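Local structure of aldehyde dehydrogenase (Bartonella henselae, 3I44) at residues 130-133 with 134-138; 204-207 with 208-212; 352-355 with 356-360; 296-299 with 300-304; 309-312 with 313-317. The protein probably oxidises aldehydes to carboxylic acids with a nicotinamide coenzyme as electron acceptor, as other enzymes of the aldehyde dehydrogenase family do. The protein carries 1 engineered substitution. All blocks are in the same frame, centred on the assembly; numbering follows the deposited sequence.

Contact 1 of 5, residues 130-133 with 134-138; sequences SHIR and NFIKA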
loop_
_atom_site.group_PDB
_atom_site.type_symbol
_atom_site.label_atom_id
_atom_site.label_comp_id
_atom_site.label_asym_id
_atom_site.label_seq_id
_atom_site.Cartn_x
_atom_site.Cartn_y
_atom_site.Cartn_z
ATOM N N SER A 130 -9.074 5.496 24.711
ATOM C CA SER A 130 -7.821 4.735 24.768
ATOM C C SER A 130 -6.979 4.908 23.490
ATOM O O SER A 130 -5.752 5.059 23.541
ATOM C CB SER A 130 -8.104 3.260 25.014
ATOM O OG SER A 130 -6.916 2.512 24.924
ATOM N N HIS A 131 -7.627 4.893 22.335
ATOM C CA HIS A 131 -6.911 5.156 21.079
ATOM C C HIS A 131 -6.347 6.582 21.046
ATOM O O HIS A 131 -5.202 6.770 20.707
ATOM C CB HIS A 131 -7.809 4.938 19.869
ATOM C CG HIS A 131 -8.194 3.509 19.658
ATOM N ND1 HIS A 131 -7.390 2.464 20.043
ATOM C CD2 HIS A 131 -9.266 2.956 19.052
ATOM C CE1 HIS A 131 -7.971 1.323 19.715
ATOM N NE2 HIS A 131 -9.104 1.597 19.105
ATOM N N ILE A 132 -7.139 7.567 21.423
ATOM C CA ILE A 132 -6.666 8.924 21.465
ATOM C C ILE A 132 -5.397 9.015 22.317
ATOM O O ILE A 132 -4.396 9.565 21.863
ATOM C CB ILE A 132 -7.724 9.910 21.992
ATOM C CG1 ILE A 132 -8.884 10.021 20.987
ATOM C CG2 ILE A 132 -7.053 11.251 22.166
ATOM C CD1 ILE A 132 -10.128 10.710 21.471
ATOM N N ARG A 133 -5.433 8.472 23.526
ATOM C CA ARG A 133 -4.263 8.513 24.423
ATOM C C ARG A 133 -3.048 7.799 23.835
ATOM O O ARG A 133 -1.914 8.239 24.050
ATOM C CB ARG A 133 -4.588 7.899 25.802
ATOM C CG ARG A 133 -5.668 8.660 26.579
ATOM C CD ARG A 133 -5.816 8.174 28.043
ATOM N NE ARG A 133 -5.754 6.724 28.122
ATOM C CZ ARG A 133 -6.815 5.943 28.108
ATOM N NH1 ARG A 133 -8.031 6.479 28.051
ATOM N NH2 ARG A 133 -6.649 4.628 28.123
ATOM N N ASN A 134 -3.282 6.683 23.154
ATOM C CA ASN A 134 -2.186 5.946 22.565
ATOM C C ASN A 134 -1.537 6.693 21.367
ATOM O O ASN A 134 -0.314 6.599 21.157
ATOM C CB ASN A 134 -2.601 4.529 22.229
ATOM C CG ASN A 134 -2.709 3.639 23.476
ATOM O OD1 ASN A 134 -1.892 3.706 24.380
ATOM N ND2 ASN A 134 -3.697 2.780 23.490
ATOM N N PHE A 135 -2.340 7.457 20.623
ATOM C CA PHE A 135 -1.802 8.347 19.585
ATOM C C PHE A 135 -0.968 9.482 20.218
ATOM O O PHE A 135 0.099 9.803 19.747
ATOM C CB PHE A 135 -2.927 8.957 18.729
ATOM C CG PHE A 135 -3.531 7.970 17.746
ATOM C CD1 PHE A 135 -2.732 7.335 16.809
ATOM C CD2 PHE A 135 -4.856 7.663 17.786
ATOM C CE1 PHE A 135 -3.278 6.452 15.909
ATOM C CE2 PHE A 135 -5.397 6.756 16.899
ATOM C CZ PHE A 135 -4.617 6.153 15.967
ATOM N N ILE A 136 -1.478 10.073 21.287
ATOM C CA ILE A 136 -0.735 11.084 22.034
ATOM C C ILE A 136 0.637 10.583 22.469
ATOM O O ILE A 136 1.639 11.245 22.183
ATOM C CB ILE A 136 -1.542 11.592 23.236
ATOM C CG1 ILE A 136 -2.653 12.525 22.745
ATOM C CG2 ILE A 136 -0.630 12.307 24.254
ATOM C CD1 ILE A 136 -3.727 12.768 23.785
ATOM N N LYS A 137 0.684 9.436 23.145
ATOM C CA LYS A 137 1.944 8.830 23.536
ATOM C C LYS A 137 2.860 8.599 22.332
ATOM O O LYS A 137 4.047 8.966 22.378
ATOM C CB LYS A 137 1.748 7.522 24.306
ATOM C CG LYS A 137 3.104 6.818 24.633
ATOM C CD LYS A 137 2.948 5.616 25.552
ATOM C CE LYS A 137 4.333 5.009 25.894
ATOM N NZ LYS A 137 4.161 3.546 26.212
ATOM N N ALA A 138 2.321 7.993 21.268
ATOM C CA ALA A 138 3.112 7.744 20.054
ATOM C C ALA A 138 3.646 9.057 19.469
ATOM O O ALA A 138 4.807 9.138 19.131
ATOM C CB ALA A 138 2.299 6.955 18.979
HETATM O O HOH W 1 -4.147 2.263 20.130
#
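I132 and I136, one turn apart, meet through methyl groups: CG2 of I132 lies 4.0 Å from CD1 of I136, and the two side chains run slantwise over each other. In I136 the CG1 branch stands opposite the carbonyl carbon (chi1 -75°), which lays it back along the helix, with CG1 3.5 Å from O of I132. F135 also leans back; its CD2 comes to 3.1 Å from O of H131, an oblique approach to the ring, while CA of I132 lies at the ring edge. All this belongs to helix 117-141, which packs apolar side chains against its neighbours: I132 and I136 rest on L95 and L88 of helix 84-100, and F135 rests on I183 and P184 of helix 174-188 and also touches I485 of helix 481-486. Backbone bonds of the i to i+4 kind tie the turns together, F135 N reaching H131 O at 2.9 Å and K137 N meeting R133 O at 3.0 Å. Among the polar side chains, the amide of N134 bends over the preceding turn, where its ND2 lies 3.1 Å from O of S130 at an angle too poor for a hydrogen bond. A water links ND1 of H131, at 3.3 Å, to ND2 of N134, the latter a weak bond of 3.4 Å in which the water accepts.

Contact 2 of 5, residues 204-207 with 208-212; sequences AMLF and AEILD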
loop_
_atom_site.group_PDB
_atom_site.type_symbol
_atom_site.label_atom_id
_atom_site.label_comp_id
_atom_site.label_asym_id
_atom_site.label_seq_id
_atom_site.Cartn_x
_atom_site.Cartn_y
_atom_site.Cartn_z
ATOM N N ALA A 204 -20.755 9.566 15.122
ATOM C CA ALA A 204 -19.846 10.391 14.312
ATOM C C ALA A 204 -20.262 11.846 14.279
ATOM O O ALA A 204 -19.438 12.754 14.341
ATOM C CB ALA A 204 -19.729 9.828 12.879
ATOM N N MET A 205 -21.560 12.079 14.201
ATOM C CA MET A 205 -22.055 13.470 14.213
ATOM C C MET A 205 -21.772 14.126 15.560
ATOM O O MET A 205 -21.403 15.286 15.622
ATOM C CB MET A 205 -23.552 13.501 13.866
ATOM C CG MET A 205 -23.752 13.026 12.436
ATOM S SD MET A 205 -25.452 12.990 11.898
ATOM C CE MET A 205 -25.789 14.754 11.701
ATOM N N LEU A 206 -21.940 13.387 16.647
ATOM C CA LEU A 206 -21.547 13.904 17.980
ATOM C C LEU A 206 -20.013 14.129 18.046
ATOM O O LEU A 206 -19.552 15.123 18.600
ATOM C CB LEU A 206 -22.030 12.964 19.099
ATOM C CG LEU A 206 -21.615 13.254 20.555
ATOM C CD1 LEU A 206 -21.971 14.721 20.988
ATOM C CD2 LEU A 206 -22.250 12.172 21.528
ATOM N N PHE A 207 -19.236 13.230 17.457
ATOM C CA PHE A 207 -17.787 13.408 17.381
ATOM C C PHE A 207 -17.469 14.699 16.634
ATOM O O PHE A 207 -16.583 15.468 17.044
ATOM C CB PHE A 207 -17.112 12.212 16.718
ATOM C CG PHE A 207 -15.620 12.266 16.748
ATOM C CD1 PHE A 207 -14.925 11.913 17.898
ATOM C CD2 PHE A 207 -14.905 12.674 15.646
ATOM C CE1 PHE A 207 -13.530 11.961 17.948
ATOM C CE2 PHE A 207 -13.508 12.715 15.675
ATOM C CZ PHE A 207 -12.828 12.350 16.827
ATOM N N ALA A 208 -18.236 14.961 15.576
ATOM C CA ALA A 208 -18.136 16.234 14.861
ATOM C C ALA A 208 -18.354 17.408 15.799
ATOM O O ALA A 208 -17.607 18.371 15.740
ATOM C CB ALA A 208 -19.115 16.301 13.680
ATOM N N GLU A 209 -19.397 17.343 16.625
ATOM C CA GLU A 209 -19.640 18.401 17.614
ATOM C C GLU A 209 -18.498 18.539 18.612
ATOM O O GLU A 209 -18.223 19.630 19.079
ATOM C CB GLU A 209 -20.917 18.144 18.410
ATOM C CG GLU A 209 -22.200 18.226 17.612
ATOM C CD GLU A 209 -23.426 17.934 18.495
ATOM O OE1 GLU A 209 -23.475 18.393 19.638
ATOM O OE2 GLU A 209 -24.314 17.199 18.082
ATOM N N ILE A 210 -17.900 17.416 19.012
ATOM C CA ILE A 210 -16.721 17.455 19.881
ATOM C C ILE A 210 -15.606 18.282 19.233
ATOM O O ILE A 210 -15.055 19.183 19.878
ATOM C CB ILE A 210 -16.295 16.060 20.290
ATOM C CG1 ILE A 210 -17.361 15.495 21.239
ATOM C CG2 ILE A 210 -14.916 16.047 21.035
ATOM C CD1 ILE A 210 -17.341 13.961 21.421
ATOM N N LEU A 211 -15.344 18.040 17.943
ATOM C CA LEU A 211 -14.245 18.681 17.226
ATOM C C LEU A 211 -14.540 20.171 17.027
ATOM O O LEU A 211 -13.673 21.021 17.109
ATOM C CB LEU A 211 -13.977 18.006 15.863
ATOM C CG LEU A 211 -12.849 16.971 15.908
ATOM C CD1 LEU A 211 -13.137 15.872 16.940
ATOM C CD2 LEU A 211 -12.630 16.380 14.512
ATOM N N ASP A 212 -15.800 20.472 16.819
ATOM C CA ASP A 212 -16.222 21.846 16.654
ATOM C C ASP A 212 -16.031 22.625 17.959
ATOM O O ASP A 212 -15.541 23.731 17.943
ATOM C CB ASP A 212 -17.678 21.840 16.242
ATOM C CG ASP A 212 -18.218 23.225 16.006
ATOM O OD1 ASP A 212 -17.659 23.962 15.196
ATOM O OD2 ASP A 212 -19.230 23.535 16.618
#
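A204 O takes the N-H of A208 at 2.8 Å, the shortest of the four i to i+4 bonds that carry helix 202-213 through this point. The helix is the crossover of a beta-alpha-beta unit, joining strand 191-195 to strand 221-223, which lie side by side and parallel in the sheet; in this family such units build the coenzyme-binding domain. The remaining bonds run from E209 N to M205 O, I210 N to L206 O at 2.9 Å, and L211 N to F207 O, all bent to a similar degree, near 155°. A208 sets its small CB 3.2 Å from O of M205 and rests outward on F221 of the following strand. On another side of the helix CG of L206 lies 4.4 Å from CD1 of I210, a loose contact, and both leucine and isoleucine rest on M105 of helix 102-113. The E209 chain is extended beyond CG, and its OE1 passes 4.2 Å from CD1 of L206 on the way to a salt bridge with R101. F207 and L211 make the closest side-chain contact here. With chi1 at -174°, CG of F207 lies beside the carbonyl carbon and the ring reaches M175, V178, T179 and V182 of helix 174-188. L211, with an unusual chi1 of -96°, swings CD1 over one face of that ring in a CH-pi contact, 3.7 Å from the centroid of F207 and shifted toward the rim, where CE2 of F207 is 3.4 Å from L211 CD1.

Contact 3 of 5, residues 352-355 with 356-360; sequences DKIQ and DLIQS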
loop_
_atom_site.group_PDB
_atom_site.type_symbol
_atom_site.label_atom_id
_atom_site.label_comp_id
_atom_site.label_asym_id
_atom_site.label_seq_id
_atom_site.Cartn_x
_atom_site.Cartn_y
_atom_site.Cartn_z
ATOM N N ASP A 352 -31.361 -10.845 8.654
ATOM C CA ASP A 352 -31.756 -11.811 7.634
ATOM C C ASP A 352 -30.537 -12.624 7.138
ATOM O O ASP A 352 -30.634 -13.837 6.979
ATOM C CB ASP A 352 -32.514 -11.153 6.470
ATOM C CG ASP A 352 -33.887 -10.573 6.891
ATOM O OD1 ASP A 352 -34.487 -11.032 7.889
ATOM O OD2 ASP A 352 -34.359 -9.611 6.232
ATOM N N LYS A 353 -29.388 -11.964 6.942
ATOM C CA LYS A 353 -28.159 -12.667 6.501
ATOM C C LYS A 353 -27.734 -13.717 7.532
ATOM O O LYS A 353 -27.310 -14.813 7.176
ATOM C CB LYS A 353 -26.993 -11.672 6.258
ATOM C CG LYS A 353 -27.021 -10.974 4.879
ATOM C CD LYS A 353 -26.253 -9.609 4.871
ATOM C CE LYS A 353 -24.734 -9.761 5.168
ATOM N NZ LYS A 353 -23.990 -8.424 5.165
ATOM N N ILE A 354 -27.850 -13.370 8.819
ATOM C CA ILE A 354 -27.425 -14.274 9.887
ATOM C C ILE A 354 -28.369 -15.474 9.965
ATOM O O ILE A 354 -27.926 -16.647 10.079
ATOM C CB ILE A 354 -27.334 -13.553 11.256
ATOM C CG1 ILE A 354 -26.239 -12.474 11.234
ATOM C CG2 ILE A 354 -27.061 -14.609 12.381
ATOM C CD1 ILE A 354 -26.359 -11.358 12.351
ATOM N N GLN A 355 -29.670 -15.193 9.891
ATOM C CA GLN A 355 -30.660 -16.297 9.890
ATOM C C GLN A 355 -30.384 -17.267 8.757
ATOM O O GLN A 355 -30.437 -18.492 8.938
ATOM C CB GLN A 355 -32.093 -15.772 9.780
ATOM C CG GLN A 355 -32.542 -14.926 10.952
ATOM C CD GLN A 355 -32.510 -15.707 12.242
ATOM O OE1 GLN A 355 -33.078 -16.777 12.314
ATOM N NE2 GLN A 355 -31.830 -15.179 13.267
ATOM N N ASP A 356 -30.074 -16.721 7.582
ATOM C CA ASP A 356 -29.794 -17.564 6.410
ATOM C C ASP A 356 -28.568 -18.446 6.663
ATOM O O ASP A 356 -28.536 -19.648 6.308
ATOM C CB ASP A 356 -29.573 -16.677 5.182
ATOM C CG ASP A 356 -29.260 -17.485 3.939
ATOM O OD1 ASP A 356 -30.145 -18.269 3.492
ATOM O OD2 ASP A 356 -28.133 -17.328 3.409
ATOM N N LEU A 357 -27.556 -17.864 7.306
ATOM C CA LEU A 357 -26.311 -18.603 7.544
ATOM C C LEU A 357 -26.543 -19.668 8.616
ATOM O O LEU A 357 -26.053 -20.796 8.480
ATOM C CB LEU A 357 -25.138 -17.630 7.875
ATOM C CG LEU A 357 -24.353 -17.132 6.617
ATOM C CD1 LEU A 357 -23.592 -15.831 6.859
ATOM C CD2 LEU A 357 -23.392 -18.208 6.074
ATOM N N ILE A 358 -27.313 -19.331 9.655
ATOM C CA ILE A 358 -27.694 -20.330 10.685
ATOM C C ILE A 358 -28.457 -21.519 10.027
ATOM O O ILE A 358 -28.080 -22.695 10.173
ATOM C CB ILE A 358 -28.522 -19.697 11.810
ATOM C CG1 ILE A 358 -27.628 -18.823 12.702
ATOM C CG2 ILE A 358 -29.158 -20.763 12.699
ATOM C CD1 ILE A 358 -28.398 -17.902 13.618
ATOM N N GLN A 359 -29.492 -21.197 9.259
ATOM C CA GLN A 359 -30.236 -22.215 8.508
ATOM C C GLN A 359 -29.298 -23.065 7.630
ATOM O O GLN A 359 -29.415 -24.305 7.617
ATOM C CB GLN A 359 -31.366 -21.576 7.683
ATOM C CG GLN A 359 -32.338 -22.602 7.092
ATOM C CD GLN A 359 -33.050 -23.400 8.174
ATOM O OE1 GLN A 359 -33.723 -22.834 9.031
ATOM N NE2 GLN A 359 -32.877 -24.708 8.158
ATOM N N SER A 360 -28.322 -22.429 6.968
ATOM C CA SER A 360 -27.323 -23.164 6.165
ATOM C C SER A 360 -26.540 -24.192 6.985
ATOM O O SER A 360 -26.184 -25.300 6.479
ATOM C CB SER A 360 -26.335 -22.217 5.458
ATOM O OG SER A 360 -25.195 -21.877 6.258
HETATM O O HOH W 2 -26.547 -15.005 4.557
#
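Helix 348-363 leads into strand 367-370, an outer strand of the seven-stranded mixed sheet, and this contact is about two and a half turns of it with one apolar and one polar side. On the apolar side I354 and I358 touch, CG2 of I354 lying 3.8 Å from CD1 of I358. CG1 of I358 stands opposite the carbonyl carbon (chi1 -73°), which returns it to within 3.4 Å of O of I354. The same backbone oxygen accepts the N-H of I358 at 2.8 Å. Outward, I358 rests on T388 and F390 of strand 388-391, so this side seats the helix against the sheet. L357 leans back too, its CG 3.8 Å from O of K353, and packs on R398 of helix 398-401. On the polar side a water donates both to O of K353, at 2.7 Å, and to OD2 of D356, at 3.0 Å. It therefore gives that carbonyl a second donor beside the N-H of L357. OD2 of D356 also forms a salt bridge with R398, which probably favours the ionised carboxylate. One turn on, the hydroxyl of S360 donates to O of L357 at 2.6 Å, bending over the helix backbone. Q355 folds at chi2, and its OE1 accepts from the backbone N of G374.

Contact 4 of 5, residues 296-299 with 300-304; sequences FYNS and GQSCN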
loop_
_atom_site.group_PDB
_atom_site.type_symbol
_atom_site.label_atom_id
_atom_site.label_comp_id
_atom_site.label_asym_id
_atom_site.label_seq_id
_atom_site.Cartn_x
_atom_site.Cartn_y
_atom_site.Cartn_z
ATOM N N PHE A 296 -19.455 -14.149 21.318
ATOM C CA PHE A 296 -20.761 -13.508 21.398
ATOM C C PHE A 296 -20.705 -12.023 21.739
ATOM O O PHE A 296 -21.715 -11.314 21.608
ATOM C CB PHE A 296 -21.658 -14.218 22.422
ATOM C CG PHE A 296 -21.886 -15.714 22.129
ATOM C CD1 PHE A 296 -21.928 -16.201 20.818
ATOM C CD2 PHE A 296 -22.054 -16.611 23.179
ATOM C CE1 PHE A 296 -22.126 -17.581 20.563
ATOM C CE2 PHE A 296 -22.293 -17.990 22.937
ATOM C CZ PHE A 296 -22.295 -18.470 21.631
ATOM N N TYR A 297 -19.549 -11.553 22.187
ATOM C CA TYR A 297 -19.393 -10.159 22.580
ATOM C C TYR A 297 -19.748 -9.248 21.411
ATOM O O TYR A 297 -19.411 -9.532 20.239
ATOM C CB TYR A 297 -17.948 -9.910 23.046
ATOM C CG TYR A 297 -17.719 -8.588 23.734
ATOM C CD1 TYR A 297 -18.329 -8.289 24.931
ATOM C CD2 TYR A 297 -16.868 -7.652 23.186
ATOM C CE1 TYR A 297 -18.106 -7.048 25.573
ATOM C CE2 TYR A 297 -16.634 -6.442 23.791
ATOM C CZ TYR A 297 -17.229 -6.143 24.996
ATOM O OH TYR A 297 -16.955 -4.915 25.583
ATOM N N ASN A 298 -20.407 -8.147 21.720
ATOM C CA ASN A 298 -20.952 -7.239 20.685
ATOM C C ASN A 298 -21.837 -8.005 19.682
ATOM O O ASN A 298 -21.930 -7.638 18.500
ATOM C CB ASN A 298 -19.815 -6.527 19.948
ATOM C CG ASN A 298 -20.230 -5.186 19.362
ATOM O OD1 ASN A 298 -21.026 -4.435 19.960
ATOM N ND2 ASN A 298 -19.665 -4.857 18.205
ATOM N N SER A 299 -22.479 -9.059 20.178
ATOM C CA SER A 299 -23.341 -9.945 19.395
ATOM C C SER A 299 -22.624 -10.496 18.166
ATOM O O SER A 299 -23.247 -10.761 17.131
ATOM C CB SER A 299 -24.636 -9.235 19.020
ATOM O OG SER A 299 -25.230 -8.640 20.181
ATOM N N GLY A 300 -21.309 -10.702 18.307
ATOM C CA GLY A 300 -20.499 -11.275 17.257
ATOM C C GLY A 300 -20.091 -10.304 16.173
ATOM O O GLY A 300 -19.509 -10.721 15.140
ATOM N N GLN A 301 -20.360 -9.019 16.382
ATOM C CA GLN A 301 -20.187 -8.011 15.308
ATOM C C GLN A 301 -18.826 -7.353 15.455
ATOM O O GLN A 301 -18.730 -6.155 15.721
ATOM C CB GLN A 301 -21.307 -6.955 15.379
ATOM C CG GLN A 301 -22.695 -7.610 15.286
ATOM C CD GLN A 301 -23.844 -6.676 15.508
ATOM O OE1 GLN A 301 -24.693 -6.543 14.626
ATOM N NE2 GLN A 301 -23.912 -6.049 16.706
ATOM N N SER A 302 -17.793 -8.189 15.410
ATOM C CA SER A 302 -16.438 -7.771 15.548
ATOM C C SER A 302 -15.657 -8.468 14.460
ATOM O O SER A 302 -15.686 -9.697 14.338
ATOM C CB SER A 302 -15.889 -8.124 16.942
ATOM O OG SER A 302 -16.519 -7.320 17.913
ATOM N N CYS A 303 -14.937 -7.687 13.660
ATOM C CA CYS A 303 -14.240 -8.256 12.521
ATOM C C CYS A 303 -13.209 -9.317 12.933
ATOM O O CYS A 303 -12.970 -10.259 12.188
ATOM C CB CYS A 303 -13.637 -7.129 11.678
ATOM S SG CYS A 303 -14.911 -5.878 11.159
ATOM N N ASN A 304 -12.626 -9.177 14.121
ATOM C CA ASN A 304 -11.613 -10.122 14.629
ATOM C C ASN A 304 -12.130 -11.203 15.588
ATOM O O ASN A 304 -11.330 -11.940 16.196
ATOM C CB ASN A 304 -10.460 -9.339 15.298
ATOM C CG ASN A 304 -10.847 -8.744 16.647
ATOM O OD1 ASN A 304 -12.048 -8.544 16.955
ATOM N ND2 ASN A 304 -9.839 -8.403 17.442
#
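N298 holds CG anti to its backbone N (chi1 -154°), while Q301 keeps CG beside its own N (chi1 -57°) and runs extended from there; the two side chains thereby reach each other's backbones. ND2 of N298 donates to O of Q301 at 3.0 Å, and NE2 of Q301 donates to O of N298 at 3.1 Å. That N298 oxygen is gripped twice, since the backbone N of Q301 also reaches it at 3.0 Å, from the opposite face of the carbonyl plane. The pairing closes a left-handed turn: N298, S299 and G300 all have positive phi, unremarkable for the glycine, less usual for the other two. G300 N bonds to O of Y297 across it, and Q301 is the centre of an inverse gamma turn. G300 to C303 read G-Q-S-C, as in the segment that carries the nucleophilic cysteine of aldehyde dehydrogenases, so C303 is probably that residue. N172 engages both partners, its O taking ND2 of N298 and its ND2 donating to O of Q301, and S302 OG bonds to W173 NE1. The loop lies between the end of helix 287-296 and strand 308-312, with Y297 and N298 resting on helix 117-141.

Contact 5 of 5, residues 309-312 with 313-317; sequences MLVE and QAIYD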
loop_
_atom_site.group_PDB
_atom_site.type_symbol
_atom_site.label_atom_id
_atom_site.label_comp_id
_atom_site.label_asym_id
_atom_site.label_seq_id
_atom_site.Cartn_x
_atom_site.Cartn_y
_atom_site.Cartn_z
ATOM N N MET A 309 -13.709 -22.267 16.464
ATOM C CA MET A 309 -13.000 -22.826 17.602
ATOM C C MET A 309 -12.510 -24.208 17.229
ATOM O O MET A 309 -13.327 -25.125 17.011
ATOM C CB MET A 309 -13.899 -22.857 18.823
ATOM C CG MET A 309 -13.175 -23.257 20.132
ATOM S SD MET A 309 -14.275 -23.314 21.593
ATOM C CE MET A 309 -14.422 -21.611 22.087
ATOM N N LEU A 310 -11.184 -24.361 17.161
ATOM C CA LEU A 310 -10.547 -25.615 16.758
ATOM C C LEU A 310 -9.996 -26.241 18.029
ATOM O O LEU A 310 -9.107 -25.677 18.665
ATOM C CB LEU A 310 -9.456 -25.377 15.699
ATOM C CG LEU A 310 -9.738 -24.325 14.590
ATOM C CD1 LEU A 310 -8.547 -24.183 13.674
ATOM C CD2 LEU A 310 -10.987 -24.653 13.760
ATOM N N VAL A 311 -10.571 -27.374 18.426
ATOM C CA VAL A 311 -10.299 -27.985 19.730
ATOM C C VAL A 311 -9.596 -29.337 19.617
ATOM O O VAL A 311 -9.996 -30.216 18.824
ATOM C CB VAL A 311 -11.592 -28.150 20.542
ATOM C CG1 VAL A 311 -11.274 -28.642 21.974
ATOM C CG2 VAL A 311 -12.358 -26.823 20.593
ATOM N N GLU A 312 -8.533 -29.504 20.391
ATOM C CA GLU A 312 -7.826 -30.774 20.417
ATOM C C GLU A 312 -8.822 -31.910 20.772
ATOM O O GLU A 312 -9.723 -31.739 21.596
ATOM C CB GLU A 312 -6.643 -30.699 21.381
ATOM C CG GLU A 312 -5.700 -31.898 21.342
ATOM C CD GLU A 312 -4.349 -31.619 22.039
ATOM O OE1 GLU A 312 -3.369 -32.271 21.668
ATOM O OE2 GLU A 312 -4.239 -30.722 22.910
ATOM N N GLN A 313 -8.702 -33.046 20.087
ATOM C CA GLN A 313 -9.695 -34.145 20.183
ATOM C C GLN A 313 -10.031 -34.500 21.626
ATOM O O GLN A 313 -11.204 -34.530 22.001
ATOM C CB GLN A 313 -9.202 -35.396 19.434
ATOM C CG GLN A 313 -10.240 -36.521 19.343
ATOM C CD GLN A 313 -11.455 -36.109 18.545
ATOM O OE1 GLN A 313 -12.558 -35.984 19.085
ATOM N NE2 GLN A 313 -11.257 -35.871 17.249
ATOM N N ALA A 314 -8.989 -34.690 22.440
ATOM C CA ALA A 314 -9.144 -35.022 23.869
ATOM C C ALA A 314 -10.141 -34.142 24.629
ATOM O O ALA A 314 -10.754 -34.626 25.541
ATOM C CB ALA A 314 -7.789 -34.995 24.578
ATOM N N ILE A 315 -10.308 -32.856 24.289
ATOM C CA ILE A 315 -11.244 -31.990 25.055
ATOM C C ILE A 315 -12.429 -31.477 24.223
ATOM O O ILE A 315 -13.154 -30.554 24.621
ATOM C CB ILE A 315 -10.528 -30.808 25.763
ATOM C CG1 ILE A 315 -9.753 -29.975 24.747
ATOM C CG2 ILE A 315 -9.577 -31.329 26.910
ATOM C CD1 ILE A 315 -9.598 -28.532 25.134
ATOM N N TYR A 316 -12.646 -32.115 23.076
ATOM C CA TYR A 316 -13.722 -31.736 22.164
ATOM C C TYR A 316 -15.115 -31.869 22.801
ATOM O O TYR A 316 -15.933 -30.946 22.731
ATOM C CB TYR A 316 -13.605 -32.586 20.889
ATOM C CG TYR A 316 -14.588 -32.248 19.800
ATOM C CD1 TYR A 316 -14.819 -30.927 19.423
ATOM C CD2 TYR A 316 -15.283 -33.265 19.119
ATOM C CE1 TYR A 316 -15.718 -30.624 18.410
ATOM C CE2 TYR A 316 -16.173 -32.970 18.093
ATOM C CZ TYR A 316 -16.393 -31.652 17.746
ATOM O OH TYR A 316 -17.278 -31.347 16.751
ATOM N N ASP A 317 -15.394 -33.003 23.443
ATOM C CA ASP A 317 -16.691 -33.167 24.131
ATOM C C ASP A 317 -16.871 -32.128 25.226
ATOM O O ASP A 317 -17.956 -31.511 25.346
ATOM C CB ASP A 317 -16.855 -34.599 24.699
ATOM C CG ASP A 317 -17.114 -35.639 23.612
ATOM O OD1 ASP A 317 -17.494 -35.290 22.463
ATOM O OD2 ASP A 317 -16.933 -36.838 23.910
#
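V311 CG1 and I315 CG1 press together at 3.4 Å, tighter than ordinary van der Waals contact, and their side chains cross at about a right angle. I315 takes the less common first torsion, with CG1 in the crowded position between backbone N and carbonyl carbon (chi1 56°). This turns its CG1 and CD1 back toward the strand, CD1 reaching 3.6 Å from CG1 of V311. V311 meets it by holding CG1 opposite its own backbone N (chi1 -173°), which puts that methyl against the isoleucine. Y316 also has its CG opposite the backbone N, but its ring swings another way: CD1 lies 4.4 Å from CB of V311, the ring meeting the valine obliquely, and its hydroxyl goes on to bond D392. E312 is nearly fully extended and contributes little of its tail here; OE2 bonds to the backbone N of A281. Its carbonyl, however, closes a beta turn over residues 312-315 that leads from strand into helix: O of E312 takes the N-H of I315 at 3.0 Å, the donor standing above the carbonyl plane. Q313 and A314 have helical backbone angles, which makes the turn type III, and Y316 N reaches Q313 O at 3.0 Å as the helix starts, with I315 at its N-cap position. Strand 308-312, bonded between strands 276-279 and 408-414 in the larger parallel part of its sheet, is thus joined to helix 316-329, I315 resting on I279 and Y316 on P413.

In the fold
Along the chain the order is contact 1, contact 2, contact 4, contact 5, contact 3. Contacts 1 and 2 lie on helices 117-141 and 202-213, their centres about 19 Å apart, and both pack on helix 174-188. Contact 5 leaves strand 308-312 of the seven-stranded mixed sheet, and contact 3, on helix 348-363, packs on strand 388-391 of the same sheet; the centres of contacts 3 and 5 are about 25 Å apart. Contact 4, near the chain's centre, lies between these groups, about 16 Å from contact 3 and 24 Å from contact 1 between centres, and leans on the helix of contact 1. This fits an aldehyde dehydrogenase, where coenzyme and catalytic domains meet around the cysteine loop.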